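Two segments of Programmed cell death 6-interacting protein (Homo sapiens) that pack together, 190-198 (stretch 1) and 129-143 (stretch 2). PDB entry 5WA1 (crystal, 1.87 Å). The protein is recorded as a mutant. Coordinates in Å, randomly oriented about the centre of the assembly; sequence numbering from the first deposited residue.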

# COMPACT_ATOMS: atom_id res chain seq x y z
N SER A 190 7.20 -10.91 17.83
CA SER A 190 8.24 -10.83 18.85
C SER A 190 8.14 -9.54 19.65
O SER A 190 8.55 -9.49 20.81
CB SER A 190 9.62 -10.94 18.20
OG SER A 190 9.86 -9.85 17.33
N ALA A 191 7.59 -8.48 19.05
CA ALA A 191 7.45 -7.21 19.74
C ALA A 191 6.37 -7.26 20.82
O ALA A 191 6.50 -6.60 21.85
CB ALA A 191 7.15 -6.09 18.74
N LEU A 192 5.31 -8.03 20.60
CA LEU A 192 4.19 -8.09 21.52
C LEU A 192 4.32 -9.30 22.45
O LEU A 192 4.70 -10.39 22.02
CB LEU A 192 2.86 -8.16 20.77
CG LEU A 192 2.20 -6.84 20.35
CD1 LEU A 192 3.00 -6.12 19.28
CD2 LEU A 192 0.77 -7.09 19.87
N SER A 193 3.99 -9.08 23.73
CA SER A 193 3.94 -10.20 24.66
C SER A 193 2.76 -11.11 24.37
O SER A 193 2.90 -12.34 24.37
CB SER A 193 3.87 -9.67 26.10
OG SER A 193 3.66 -10.73 27.01
N ARG A 194 1.59 -10.52 24.10
CA ARG A 194 0.38 -11.27 23.84
C ARG A 194 0.07 -11.27 22.35
O ARG A 194 0.83 -10.76 21.53
CB ARG A 194 -0.79 -10.68 24.65
CG ARG A 194 -0.51 -10.59 26.15
CD ARG A 194 -1.79 -10.71 26.97
NE ARG A 194 -2.77 -9.69 26.63
CZ ARG A 194 -2.99 -8.60 27.35
NH1 ARG A 194 -2.31 -8.38 28.47
NH2 ARG A 194 -3.91 -7.72 26.96
N GLU A 195 -1.06 -11.87 21.99
CA GLU A 195 -1.42 -11.95 20.58
C GLU A 195 -2.11 -10.65 20.14
O GLU A 195 -2.93 -10.10 20.87
CB GLU A 195 -2.33 -13.14 20.31
CG GLU A 195 -1.57 -14.38 19.86
CD GLU A 195 -2.50 -15.50 19.44
OE1 GLU A 195 -3.68 -15.48 19.85
OE2 GLU A 195 -2.05 -16.40 18.70
N PRO A 196 -1.80 -10.16 18.95
CA PRO A 196 -2.29 -8.84 18.53
C PRO A 196 -3.75 -8.89 18.12
O PRO A 196 -4.35 -9.95 17.93
CB PRO A 196 -1.40 -8.51 17.33
CG PRO A 196 -1.11 -9.85 16.72
CD PRO A 196 -0.98 -10.81 17.90
N THR A 197 -4.33 -7.70 17.97
CA THR A 197 -5.59 -7.59 17.26
C THR A 197 -5.40 -8.08 15.83
O THR A 197 -4.28 -8.17 15.32
CB THR A 197 -6.12 -6.15 17.28
OG1 THR A 197 -5.04 -5.24 17.05
CG2 THR A 197 -6.75 -5.84 18.64
N VAL A 198 -6.51 -8.43 15.18
CA VAL A 198 -6.42 -9.03 13.85
C VAL A 198 -5.86 -8.03 12.84
O VAL A 198 -5.18 -8.42 11.88
CB VAL A 198 -7.79 -9.58 13.41
CG1 VAL A 198 -7.72 -10.18 12.01
CG2 VAL A 198 -8.27 -10.63 14.40
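Stretch 2 (129-143) SVKLALASLGYEKSC

A short strand leading into a helix can be covered along its length by an irregular segment, and the two segments here illustrate how. Stretch 2 runs as a strand from Lys 131 to Leu 134, turns through Ala 135 and Ser 136, and enters a helix at Leu 137. Stretch 1 leaves a helix after Ala 191 and continues as loop. Overall the two stretches are met in reverse order, Thr 197 lying by Leu 132 and Ala 191 by Gly 138, with the CA atoms of this last pair 4.7 Å apart; locally, though, the order is the same, for Leu 192 lies by Tyr 139.

Alternation in the strand sorts its side chains. Val 130, just before it, points toward stretch 1, its CG1 4.3 Å from Thr 197 CG2; Lys 131 points away. Leu 132 turns back, placing CB 3.9 Å from Thr 197 CG2 and CD1 3.4 Å from Arg 194 NH2. Ala 133 again points away, but its carbonyl O lies 3.6 Å from Arg 194 NH2. Leu 134 then packs two ways: CD2 covers one face of the Arg 194 guanidinium, 3.5 Å from CZ, and CD1 meets Leu 192 CD2 at 3.9 Å.

At the turn, Ser 136 serves two backbones. Its OG donates a weak hydrogen bond to Ala 191 O (3.4 Å) and, as N-cap, accepts a weak one from Tyr 139 N (3.5 Å). Gly 138 allows close approach: its CA is 4.0 Å from Ala 191 CB, and an ideal CB there would clash with Ala 191 O at 2.9 Å. Tyr 139 follows, its CD1 3.8 Å from Leu 192 CD2, while its OH reaches back to donate to Leu 132 O (2.9 Å), tying helix to strand. One turn beyond Gly 138, Ser 142 points toward stretch 1, with OG 4.3 Å from Leu 192 CD1.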

# COMPACT_ATOMS: atom_id res chain seq x y z
N SER A 129 -16.33 -2.06 21.47
CA SER A 129 -15.37 -2.09 20.37
C SER A 129 -14.27 -3.10 20.65
O SER A 129 -14.16 -3.67 21.74
CB SER A 129 -14.78 -0.70 20.14
OG SER A 129 -14.06 -0.26 21.28
N VAL A 130 -13.44 -3.34 19.63
CA VAL A 130 -12.33 -4.27 19.73
C VAL A 130 -11.08 -3.44 20.02
O VAL A 130 -10.51 -2.81 19.13
CB VAL A 130 -12.18 -5.10 18.45
CG1 VAL A 130 -11.00 -6.07 18.58
CG2 VAL A 130 -13.46 -5.87 18.18
N LYS A 131 -10.66 -3.45 21.29
CA LYS A 131 -9.52 -2.70 21.77
C LYS A 131 -8.49 -3.64 22.35
O LYS A 131 -8.80 -4.77 22.75
CB LYS A 131 -9.94 -1.68 22.84
CG LYS A 131 -10.90 -0.60 22.37
CD LYS A 131 -11.26 0.33 23.52
CE LYS A 131 -12.07 1.54 23.04
NZ LYS A 131 -12.40 2.46 24.16
N LEU A 132 -7.24 -3.17 22.41
CA LEU A 132 -6.18 -3.90 23.10
C LEU A 132 -5.25 -2.90 23.79
O LEU A 132 -4.81 -1.93 23.17
CB LEU A 132 -5.38 -4.77 22.12
CG LEU A 132 -4.10 -5.40 22.68
CD1 LEU A 132 -4.40 -6.27 23.91
CD2 LEU A 132 -3.38 -6.20 21.61
N ALA A 133 -4.97 -3.15 25.07
CA ALA A 133 -4.08 -2.30 25.85
C ALA A 133 -2.88 -3.11 26.31
O ALA A 133 -3.05 -4.18 26.90
CB ALA A 133 -4.81 -1.70 27.05
N LEU A 134 -1.68 -2.61 26.03
CA LEU A 134 -0.46 -3.30 26.41
C LEU A 134 0.58 -2.29 26.90
O LEU A 134 0.69 -1.19 26.36
CB LEU A 134 0.12 -4.09 25.24
CG LEU A 134 -0.68 -5.31 24.78
CD1 LEU A 134 -0.09 -5.88 23.51
CD2 LEU A 134 -0.72 -6.36 25.88
N ALA A 135 1.32 -2.69 27.93
CA ALA A 135 2.46 -1.91 28.42
C ALA A 135 3.71 -2.33 27.65
O ALA A 135 4.60 -3.02 28.16
CB ALA A 135 2.62 -2.08 29.93
N SER A 136 3.77 -1.90 26.39
CA SER A 136 4.84 -2.32 25.49
C SER A 136 5.14 -1.23 24.47
O SER A 136 4.24 -0.77 23.76
CB SER A 136 4.48 -3.62 24.77
OG SER A 136 5.55 -4.06 23.96
N LEU A 137 6.42 -0.85 24.39
CA LEU A 137 6.85 0.05 23.33
C LEU A 137 6.73 -0.61 21.96
O LEU A 137 6.39 0.05 20.97
CB LEU A 137 8.29 0.51 23.57
CG LEU A 137 8.59 1.96 23.23
CD1 LEU A 137 7.47 2.86 23.73
CD2 LEU A 137 9.91 2.37 23.86
N GLY A 138 7.02 -1.91 21.88
CA GLY A 138 6.89 -2.62 20.62
C GLY A 138 5.47 -2.57 20.07
O GLY A 138 5.27 -2.49 18.86
N TYR A 139 4.48 -2.64 20.96
CA TYR A 139 3.09 -2.49 20.54
C TYR A 139 2.83 -1.10 19.98
O TYR A 139 2.19 -0.95 18.94
CB TYR A 139 2.16 -2.78 21.72
CG TYR A 139 0.67 -2.71 21.43
CD1 TYR A 139 0.13 -3.32 20.30
CD2 TYR A 139 -0.19 -2.06 22.31
CE1 TYR A 139 -1.24 -3.26 20.05
CE2 TYR A 139 -1.55 -2.00 22.07
CZ TYR A 139 -2.07 -2.60 20.94
OH TYR A 139 -3.43 -2.54 20.71
N GLU A 140 3.32 -0.07 20.68
CA GLU A 140 3.13 1.30 20.21
C GLU A 140 3.79 1.51 18.86
O GLU A 140 3.17 2.03 17.92
CB GLU A 140 3.67 2.29 21.25
CG GLU A 140 3.66 3.74 20.79
CD GLU A 140 2.32 4.43 21.02
OE1 GLU A 140 1.30 3.74 21.24
OE2 GLU A 140 2.30 5.68 20.99
N LYS A 141 5.06 1.10 18.73
CA LYS A 141 5.75 1.15 17.44
C LYS A 141 4.93 0.51 16.33
O LYS A 141 4.81 1.06 15.22
CB LYS A 141 7.11 0.45 17.53
CG LYS A 141 8.18 1.16 18.34
CD LYS A 141 9.33 0.22 18.66
CE LYS A 141 9.81 -0.52 17.41
NZ LYS A 141 10.76 -1.62 17.76
N SER A 142 4.39 -0.69 16.59
CA SER A 142 3.70 -1.43 15.53
C SER A 142 2.44 -0.71 15.08
O SER A 142 2.13 -0.66 13.88
CB SER A 142 3.34 -2.83 16.02
OG SER A 142 4.50 -3.62 16.17
N CYS A 143 1.67 -0.16 16.03
CA CYS A 143 0.44 0.54 15.69
C CYS A 143 0.74 1.87 15.02
O CYS A 143 0.02 2.28 14.11
CB CYS A 143 -0.41 0.75 16.94
SG CYS A 143 -0.92 -0.77 17.75